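Local coordinates for phenylalanine ammonia-lyase (Rhodosporidium toruloides, PDB 1Y2M), which catalyses the non-oxidative deamination of L-phenylalanine and L-tyrosine to trans-cinnamic acid and p-coumaric acid, with release of ammonium, at the interface of chains A and B. Sequence-based numbering; all coordinates share one arbitrary frame. Chains: chain A/B, Phenylalanine ammonia-lyase.

The interface of chains A and B. Residues chain A 36, 381, 420, 424; chain B 39, 374, 377-378, 381.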
ATOM      1  N   HIS A  36     -10.069  18.746  18.211  1.00 20.35           N
ATOM      2  CA  HIS A  36      -8.988  18.698  17.193  1.00 19.38           C
ATOM      3  C   HIS A  36      -7.585  18.529  17.773  1.00 23.20           C
ATOM      4  O   HIS A  36      -6.628  18.191  17.045  1.00 22.40           O
ATOM      5  CB  HIS A  36      -9.030  19.966  16.305  1.00 13.01           C
ATOM      6  CG  HIS A  36     -10.207  20.014  15.385  1.00 20.33           C
ATOM      7  ND1 HIS A  36     -11.310  20.799  15.641  1.00 20.71           N
ATOM      8  CD2 HIS A  36     -10.427  19.439  14.182  1.00 16.00           C
ATOM      9  CE1 HIS A  36     -12.185  20.660  14.653  1.00 21.96           C
ATOM     10  NE2 HIS A  36     -11.670  19.835  13.761  1.00 21.09           N
ATOM     11  N   HIS A 381     -10.344  13.302  17.154  1.00  8.19           N
ATOM     12  CA  HIS A 381     -10.143  14.326  16.141  1.00  8.25           C
ATOM     13  C   HIS A 381     -11.132  14.170  14.992  1.00  6.77           C
ATOM     14  O   HIS A 381     -11.728  15.141  14.555  1.00  8.85           O
ATOM     15  CB  HIS A 381      -8.695  14.232  15.607  1.00  8.27           C
ATOM     16  CG  HIS A 381      -8.346  15.310  14.628  1.00  9.28           C
ATOM     17  ND1 HIS A 381      -8.643  15.210  13.288  1.00 12.08           N
ATOM     18  CD2 HIS A 381      -7.731  16.501  14.795  1.00 12.66           C
ATOM     19  CE1 HIS A 381      -8.256  16.323  12.681  1.00 11.25           C
ATOM     20  NE2 HIS A 381      -7.695  17.116  13.572  1.00 13.54           N
ATOM     21  N   ASN A 420     -10.180  12.466   4.980  1.00  9.70           N
ATOM     22  CA  ASN A 420      -9.165  12.536   6.031  1.00 10.20           C
ATOM     23  C   ASN A 420      -9.542  11.659   7.227  1.00 10.39           C
ATOM     24  O   ASN A 420      -8.745  10.861   7.702  1.00 11.30           O
ATOM     25  CB  ASN A 420      -8.970  13.999   6.456  1.00 10.83           C
ATOM     26  CG  ASN A 420      -7.985  14.159   7.629  1.00 14.47           C
ATOM     27  OD1 ASN A 420      -8.396  14.224   8.818  1.00 15.85           O
ATOM     28  ND2 ASN A 420      -6.699  14.279   7.296  1.00 19.23           N
ATOM     29  N   LYS A 424      -7.543   7.908   8.367  1.00 10.93           N
ATOM     30  CA  LYS A 424      -6.931   7.714   9.692  1.00 14.04           C
ATOM     31  C   LYS A 424      -7.653   6.635  10.471  1.00 12.28           C
ATOM     32  O   LYS A 424      -7.027   5.849  11.176  1.00 11.27           O
ATOM     33  CB  LYS A 424      -6.888   9.004  10.515  1.00 16.53           C
ATOM     34  CG  LYS A 424      -6.132  10.152   9.865  1.00 28.31           C
ATOM     35  CD  LYS A 424      -5.864  11.299  10.876  1.00 24.68           C
ATOM     36  CE  LYS A 424      -7.095  11.753  11.610  1.00 28.22           C
ATOM     37  NZ  LYS A 424      -6.887  13.191  11.964  1.00 28.30           N
TER
ATOM     38  N   THR B  39      -9.097  24.093  16.141  1.00 20.42           N
ATOM     39  CA  THR B  39      -9.320  25.341  16.835  1.00 22.87           C
ATOM     40  C   THR B  39      -8.779  26.549  16.101  1.00 25.65           C
ATOM     41  O   THR B  39      -7.686  26.520  15.539  1.00 26.47           O
ATOM     42  CB  THR B  39      -8.719  25.333  18.289  1.00 25.98           C
ATOM     43  OG1 THR B  39      -8.940  26.614  18.900  1.00 21.67           O
ATOM     44  CG2 THR B  39      -7.203  25.012  18.317  1.00 28.38           C
ATOM     45  N   PRO B 374      -7.613  19.917   5.861  1.00  7.78           N
ATOM     46  CA  PRO B 374      -7.556  18.709   6.677  1.00  7.56           C
ATOM     47  C   PRO B 374      -6.178  18.254   7.065  1.00  9.16           C
ATOM     48  O   PRO B 374      -5.929  17.877   8.221  1.00 11.19           O
ATOM     49  CB  PRO B 374      -8.299  17.682   5.828  1.00 11.51           C
ATOM     50  CG  PRO B 374      -9.294  18.475   5.098  1.00 10.70           C
ATOM     51  CD  PRO B 374      -8.456  19.708   4.683  1.00 10.72           C
ATOM     52  N   SER B 377      -4.648  20.403   9.764  1.00  9.34           N
ATOM     53  CA  SER B 377      -5.091  20.037  11.096  1.00  9.10           C
ATOM     54  C   SER B 377      -4.270  18.877  11.633  1.00  8.02           C
ATOM     55  O   SER B 377      -3.955  18.849  12.802  1.00  9.21           O
ATOM     56  CB  SER B 377      -6.619  19.726  11.161  1.00  8.28           C
ATOM     57  OG  SER B 377      -7.048  19.628  12.498  1.00  9.61           O
ATOM     58  N   ASP B 378      -3.940  17.916  10.758  1.00  9.15           N
ATOM     59  CA  ASP B 378      -3.141  16.771  11.134  1.00  9.33           C
ATOM     60  C   ASP B 378      -1.745  17.222  11.526  1.00  9.81           C
ATOM     61  O   ASP B 378      -1.199  16.728  12.520  1.00  9.65           O
ATOM     62  CB  ASP B 378      -3.056  15.765   9.989  1.00 10.08           C
ATOM     63  CG  ASP B 378      -4.294  14.962   9.839  1.00 13.64           C
ATOM     64  OD1 ASP B 378      -5.160  14.984  10.735  1.00 14.93           O
ATOM     65  OD2 ASP B 378      -4.361  14.225   8.806  1.00 15.41           O
ATOM     66  N   HIS B 381      -2.003  18.743  14.990  1.00  8.21           N
ATOM     67  CA  HIS B 381      -2.158  17.641  15.946  1.00  9.10           C
ATOM     68  C   HIS B 381      -0.826  16.937  16.220  1.00  8.99           C
ATOM     69  O   HIS B 381      -0.397  16.769  17.395  1.00  8.97           O
ATOM     70  CB  HIS B 381      -3.173  16.636  15.380  1.00  9.00           C
ATOM     71  CG  HIS B 381      -3.539  15.544  16.333  1.00  8.14           C
ATOM     72  ND1 HIS B 381      -2.772  14.408  16.491  1.00 16.20           N
ATOM     73  CD2 HIS B 381      -4.621  15.383  17.134  1.00  9.74           C
ATOM     74  CE1 HIS B 381      -3.368  13.605  17.368  1.00 10.24           C
ATOM     75  NE2 HIS B 381      -4.476  14.169  17.771  1.00  9.73           N
TER
HETATM   76  O   HOH W   1      -5.376  19.763  15.243  1.00 10.98           O
HETATM   77  O   HOH W   2      -8.408  17.117   9.485  1.00 11.27           O
HETATM   78  O   HOH W   3      -4.919  14.539  13.464  1.00 24.55           O
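B:Asp378 meets A:Lys424 and A:Asn420 with separate carboxylate oxygens. The side-chain amine NZ of A:Lys424 forms a salt bridge to B:Asp378 OD1 at 2.8 Å, reaching it on the syn side, tilted 23° out of the carboxylate plane, and a bend at chi3 (-51°) brings the lysine tip round to the acid. The amide ND2 of A:Asn420 donates to B:Asp378 OD2 at 2.8 Å; this bond lies near the amide plane but reaches OD2 from above the carboxylate plane. Two donors from helix 416-443 of chain A should thus restrict rotation of the carboxylate on helix 368-391 of chain B.

From that same helix, the B:Ser377 hydroxyl OG pairs with imidazole NE2 of A:His381 at 2.8 Å in a fairly straight hydrogen bond in which either group could be the donor. The A:His381 ring, with CG anti to the backbone N (chi1 -176°), points towards chain B and runs antiparallel alongside B:His381, its two-fold mate, with their CD2 atoms 4.0 Å apart. Apolar packing also includes CB of A:Asn420 against CB of B:Pro374 at 3.8 Å.

Waters extend the polar contacts. Water 1 links the backbone O atoms of A:His36 and B:Ser377, water 2 joins amide OD1 of A:Asn420 to the B:Pro374 carbonyl, and water 3 bridges A:Lys424 NZ and B:Asp378 OD1 while its O lies 3.6 Å above the A:His381 ring. Repeated by the two-fold axis, this largely helical patch helps join two subunits of the homotetramer.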